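Local coordinates for uncharacterized protein (Bacteroides ovatus CL02T12C04, PDB 6PTM) that is probably a family GH42 exo-carrageenase that hydrolyses carrageenan chains from their ends, at residues 565-570 against 646-651; 574-577 against 581-584. One frame throughout, in Å; residues are numbered along the deposited sequence.

How the contacts relate
Both contacts belong to the domain built on the parallel sheet 597-600, 564-567, 614-617, 640-643, 667-670, with centres about 10 Å apart. Along the chain, strand 564-567 leads into helix 570-575 and then helix 579-590, so contact 2 is nested within the loop that contact 1 closes. Contact 1 joins Phe567 of that strand to the loop following strand 640-643, whereas contact 2 ties the two consecutive helices together. The loop after strand 614-617 serves both: Lys619 pairs with Glu646 through its side chain and with Lys576 through its carbonyl, and Tyr622 touches Thr650, Asn575 and Lys576. Ile574 and Leu584 also pack on helices 358-385 and 448-460, respectively, joining this domain to the preceding part of the chain.

Contact 1 of 2, residues 565-570 against 646-651; sequences RIFYTK and ESFKTD. With EDO (1,2-ethanediol), chain C.
Lys570 NZ is held by two partners, donating a hydrogen bond of 2.8 Å to O1 of a bound ethanediol and forming a salt bridge with Asp410. The residue starts the helix that follows strand 564-567 of a parallel sheet with the 2-1-3-4-5 strand order of flavodoxin-like folds. A bend at chi3 (-76°) turns the end of the lysine chain, and its CD and CE lie alongside the diol, probably a crystallisation additive that also bonds Asp369. A methionine at Lys570 would probably cost Asp410 this salt-bridge partner and leave O1 of the diol without the lysine donor.

Deeper in, the strand meets segment 646-651 through two phenylalanines in an offset T-shaped stack. The CZ edge of Phe648 sits over one face of Phe567, displaced from the ring centre to the CD1/CE1 side, with CZ 3.9 Å from Phe567 CD1. The planes stand at 88° and the centroids 5.6 Å apart. Phe567 has CG opposite its backbone N (chi1 -162°), which swings the ring to meet Phe648. Val617 touches both rings, while Val631 and Ile628 of helix 625-636 pack on Phe567 and Phe648 respectively. Thr569 is the N-cap of helix 570-575, and its OG1 also bonds Asp627. In the facing loop, Thr650 OG1 donates to Asp651 O at 2.9 Å, meeting a lone pair of that oxygen within the plane of the carbonyl.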
loop_
_atom_site.group_PDB
_atom_site.type_symbol
_atom_site.label_atom_id
_atom_site.label_comp_id
_atom_site.label_asym_id
_atom_site.label_seq_id
_atom_site.Cartn_x
_atom_site.Cartn_y
_atom_site.Cartn_z
ATOM N N ARG A 565 1.678 -15.498 -13.346
ATOM C CA ARG A 565 2.705 -14.958 -12.419
ATOM C C ARG A 565 3.888 -14.438 -13.219
ATOM O O ARG A 565 4.505 -15.214 -13.973
ATOM C CB ARG A 565 3.138 -16.036 -11.430
ATOM C CG ARG A 565 1.998 -16.567 -10.586
ATOM C CD ARG A 565 1.147 -15.481 -9.939
ATOM N NE ARG A 565 0.218 -16.136 -9.031
ATOM C CZ ARG A 565 0.462 -16.396 -7.749
ATOM N NH1 ARG A 565 1.581 -16.000 -7.152
ATOM N NH2 ARG A 565 -0.475 -16.965 -7.026
ATOM N N ILE A 566 4.213 -13.169 -13.031
ATOM C CA ILE A 566 5.406 -12.556 -13.660
ATOM C C ILE A 566 6.585 -12.915 -12.785
ATOM O O ILE A 566 6.536 -12.548 -11.606
ATOM C CB ILE A 566 5.208 -11.045 -13.785
ATOM C CG1 ILE A 566 4.055 -10.736 -14.731
ATOM C CG2 ILE A 566 6.471 -10.329 -14.205
ATOM C CD1 ILE A 566 3.662 -9.313 -14.673
ATOM N N PHE A 567 7.627 -13.519 -13.351
ATOM C CA PHE A 567 8.852 -13.866 -12.588
ATOM C C PHE A 567 9.627 -12.612 -12.180
ATOM O O PHE A 567 9.871 -11.728 -13.010
ATOM C CB PHE A 567 9.777 -14.812 -13.342
ATOM C CG PHE A 567 10.743 -15.478 -12.405
ATOM C CD1 PHE A 567 12.037 -15.014 -12.276
ATOM C CD2 PHE A 567 10.308 -16.493 -11.569
ATOM C CE1 PHE A 567 12.898 -15.616 -11.371
ATOM C CE2 PHE A 567 11.154 -17.050 -10.622
ATOM C CZ PHE A 567 12.455 -16.630 -10.553
ATOM N N TYR A 568 9.968 -12.531 -10.891
ATOM C CA TYR A 568 10.744 -11.413 -10.301
ATOM C C TYR A 568 11.979 -12.007 -9.622
ATOM O O TYR A 568 11.894 -13.011 -8.882
ATOM C CB TYR A 568 9.927 -10.564 -9.312
ATOM C CG TYR A 568 10.764 -9.519 -8.622
ATOM C CD1 TYR A 568 11.062 -8.335 -9.263
ATOM C CD2 TYR A 568 11.338 -9.729 -7.376
ATOM C CE1 TYR A 568 11.909 -7.401 -8.690
ATOM C CE2 TYR A 568 12.158 -8.777 -6.774
ATOM C CZ TYR A 568 12.471 -7.619 -7.447
ATOM O OH TYR A 568 13.261 -6.639 -6.900
ATOM N N THR A 569 13.136 -11.418 -9.853
ATOM C CA THR A 569 14.366 -11.785 -9.094
ATOM C C THR A 569 15.208 -10.543 -8.820
ATOM O O THR A 569 15.410 -9.738 -9.737
ATOM C CB THR A 569 15.215 -12.842 -9.800
ATOM O OG1 THR A 569 16.356 -13.064 -8.952
ATOM C CG2 THR A 569 15.586 -12.466 -11.218
ATOM N N LYS A 570 15.699 -10.447 -7.595
ATOM C CA LYS A 570 16.664 -9.422 -7.135
ATOM C C LYS A 570 17.945 -9.495 -7.967
ATOM O O LYS A 570 18.616 -8.478 -8.027
ATOM C CB LYS A 570 16.984 -9.644 -5.655
ATOM C CG LYS A 570 15.830 -9.300 -4.709
ATOM C CD LYS A 570 16.096 -9.627 -3.233
ATOM C CE LYS A 570 15.974 -11.112 -2.976
ATOM N NZ LYS A 570 16.345 -11.499 -1.591
ATOM N N GLU A 646 15.771 -12.977 -24.148
ATOM C CA GLU A 646 16.782 -12.200 -23.402
ATOM C C GLU A 646 16.946 -12.733 -21.970
ATOM O O GLU A 646 17.944 -12.383 -21.356
ATOM C CB GLU A 646 16.392 -10.723 -23.326
ATOM C CG GLU A 646 15.926 -10.105 -24.634
ATOM C CD GLU A 646 15.549 -8.646 -24.432
ATOM O OE1 GLU A 646 16.323 -7.943 -23.785
ATOM O OE2 GLU A 646 14.463 -8.230 -24.859
ATOM N N SER A 647 16.052 -13.575 -21.446
ATOM C CA SER A 647 16.026 -13.872 -19.992
ATOM C C SER A 647 16.926 -15.059 -19.596
ATOM O O SER A 647 17.223 -15.933 -20.425
ATOM C CB SER A 647 14.619 -14.027 -19.550
ATOM O OG SER A 647 13.977 -12.772 -19.654
ATOM N N PHE A 648 17.356 -15.101 -18.333
ATOM C CA PHE A 648 18.063 -16.265 -17.747
ATOM C C PHE A 648 19.328 -16.596 -18.545
ATOM O O PHE A 648 19.575 -17.758 -18.731
ATOM C CB PHE A 648 17.109 -17.463 -17.712
ATOM C CG PHE A 648 16.012 -17.383 -16.676
ATOM C CD1 PHE A 648 15.813 -16.249 -15.896
ATOM C CD2 PHE A 648 15.175 -18.469 -16.472
ATOM C CE1 PHE A 648 14.817 -16.222 -14.928
ATOM C CE2 PHE A 648 14.187 -18.436 -15.500
ATOM C CZ PHE A 648 14.022 -17.324 -14.711
ATOM N N LYS A 649 20.135 -15.602 -18.912
ATOM C CA LYS A 649 21.413 -15.766 -19.672
ATOM C C LYS A 649 22.610 -15.812 -18.729
ATOM O O LYS A 649 23.546 -16.533 -19.039
ATOM C CB LYS A 649 21.671 -14.577 -20.597
ATOM C CG LYS A 649 20.612 -14.361 -21.658
ATOM C CD LYS A 649 20.313 -15.619 -22.429
ATOM C CE LYS A 649 19.743 -15.314 -23.795
ATOM N NZ LYS A 649 19.057 -16.500 -24.353
ATOM N N THR A 650 22.603 -15.033 -17.640
ATOM C CA THR A 650 23.719 -15.040 -16.659
ATOM C C THR A 650 23.239 -15.196 -15.213
ATOM O O THR A 650 22.012 -15.080 -14.922
ATOM C CB THR A 650 24.548 -13.757 -16.740
ATOM O OG1 THR A 650 23.794 -12.692 -16.158
ATOM C CG2 THR A 650 24.942 -13.393 -18.155
ATOM N N ASP A 651 24.211 -15.388 -14.321
ATOM C CA ASP A 651 23.968 -15.330 -12.863
ATOM C C ASP A 651 24.003 -13.863 -12.433
ATOM O O ASP A 651 24.111 -12.970 -13.319
ATOM C CB ASP A 651 24.962 -16.205 -12.099
ATOM C CG ASP A 651 26.410 -15.803 -12.243
ATOM O OD1 ASP A 651 26.691 -14.669 -12.605
ATOM O OD2 ASP A 651 27.242 -16.643 -11.981
HETATM C C1 EDO C . 19.646 -10.163 -1.262
HETATM O O1 EDO C . 18.897 -11.124 -0.577
HETATM C C2 EDO C . 19.826 -10.584 -2.685
HETATM O O2 EDO C . 20.724 -11.659 -2.863
#

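Contact 2 of 2, residues 574-577 against 581-584; sequences INKA and NDVL
Lys576 and Asp582 meet in a salt bridge with a single short arm, NZ donating to OD2 at 2.8 Å. The ammonium group approaches on the anti lone pair of OD2, the one turned away from the other oxygen, and NZ stays 5.0 Å from Asp582 OD1. That leaves OD1 for Arg585 NH1, one helical turn on, so the two carboxylate oxygens are each matched to a different positive charge. The amine is well supplied too: besides OD2 it is hydrogen-bonded to the carbonyl of Lys619 and to His579 ND1. An otherwise extended lysine chain is bent at chi3 (51°), and the two side chains cross at about a right angle, with CE 3.7 Å from Asp582 OD2. Helices 570-575 and 579-590 make up the helical connection of a beta-alpha-beta crossover that joins the neighbouring parallel strands 564-567 and 597-600, and this bridge spans the short turn between the two helices. Other polar groups here are satisfied outside the pair. Asn575 ND2 bonds the carbonyls of Ala571, in its own helix, and Glu652. Gln355 NE2 bonds Ile574 O, and Asn403 ND2 bonds Asn581 OD1.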
loop_
_atom_site.group_PDB
_atom_site.type_symbol
_atom_site.label_atom_id
_atom_site.label_comp_id
_atom_site.label_asym_id
_atom_site.label_seq_id
_atom_site.Cartn_x
_atom_site.Cartn_y
_atom_site.Cartn_z
ATOM N N ILE A 574 18.757 -5.624 -8.909
ATOM C CA ILE A 574 19.980 -4.997 -8.341
ATOM C C ILE A 574 20.945 -4.615 -9.480
ATOM O O ILE A 574 21.510 -3.531 -9.399
ATOM C CB ILE A 574 20.611 -5.893 -7.265
ATOM C CG1 ILE A 574 19.688 -6.032 -6.038
ATOM C CG2 ILE A 574 21.983 -5.338 -6.890
ATOM C CD1 ILE A 574 20.191 -7.050 -4.987
ATOM N N ASN A 575 21.131 -5.466 -10.495
ATOM C CA ASN A 575 22.169 -5.273 -11.548
ATOM C C ASN A 575 21.673 -4.308 -12.641
ATOM O O ASN A 575 22.509 -3.649 -13.246
ATOM C CB ASN A 575 22.595 -6.588 -12.203
ATOM C CG ASN A 575 23.545 -7.394 -11.350
ATOM O OD1 ASN A 575 24.649 -6.922 -11.112
ATOM N ND2 ASN A 575 23.130 -8.593 -10.913
ATOM N N LYS A 576 20.371 -4.170 -12.871
ATOM C CA LYS A 576 19.860 -3.329 -13.991
ATOM C C LYS A 576 19.402 -1.958 -13.482
ATOM O O LYS A 576 18.918 -1.838 -12.359
ATOM C CB LYS A 576 18.727 -4.027 -14.740
ATOM C CG LYS A 576 19.094 -5.229 -15.579
ATOM C CD LYS A 576 17.878 -5.952 -16.113
ATOM C CE LYS A 576 16.899 -5.022 -16.824
ATOM N NZ LYS A 576 15.721 -5.750 -17.363
ATOM N N ALA A 577 19.615 -0.935 -14.302
ATOM C CA ALA A 577 19.245 0.456 -14.004
ATOM C C ALA A 577 17.718 0.539 -13.978
ATOM O O ALA A 577 17.202 1.290 -13.165
ATOM C CB ALA A 577 19.837 1.391 -15.047
ATOM N N ASN A 581 10.946 -0.814 -14.956
ATOM C CA ASN A 581 10.273 -0.358 -16.210
ATOM C C ASN A 581 9.798 -1.595 -16.957
ATOM O O ASN A 581 8.671 -1.579 -17.478
ATOM C CB ASN A 581 11.175 0.447 -17.140
ATOM C CG ASN A 581 11.602 1.775 -16.571
ATOM O OD1 ASN A 581 11.464 2.042 -15.402
ATOM N ND2 ASN A 581 12.131 2.631 -17.405
ATOM N N ASP A 582 10.658 -2.608 -17.094
ATOM C CA ASP A 582 10.340 -3.843 -17.847
ATOM C C ASP A 582 9.230 -4.621 -17.115
ATOM O O ASP A 582 8.263 -5.163 -17.746
ATOM C CB ASP A 582 11.618 -4.675 -18.043
ATOM C CG ASP A 582 12.641 -3.970 -18.910
ATOM O OD1 ASP A 582 12.204 -3.232 -19.784
ATOM O OD2 ASP A 582 13.858 -4.126 -18.653
ATOM N N VAL A 583 9.357 -4.761 -15.809
ATOM C CA VAL A 583 8.362 -5.563 -15.063
ATOM C C VAL A 583 7.001 -4.851 -15.182
ATOM O O VAL A 583 6.022 -5.524 -15.468
ATOM C CB VAL A 583 8.771 -5.776 -13.598
ATOM C CG1 VAL A 583 7.615 -6.386 -12.848
ATOM C CG2 VAL A 583 10.020 -6.629 -13.470
ATOM N N LEU A 584 6.954 -3.528 -15.035
ATOM C CA LEU A 584 5.694 -2.769 -15.234
ATOM C C LEU A 584 5.177 -3.012 -16.657
ATOM O O LEU A 584 3.972 -3.140 -16.808
ATOM C CB LEU A 584 5.914 -1.272 -14.946
ATOM C CG LEU A 584 4.690 -0.379 -15.131
ATOM C CD1 LEU A 584 3.537 -0.865 -14.267
ATOM C CD2 LEU A 584 5.004 1.087 -14.821
#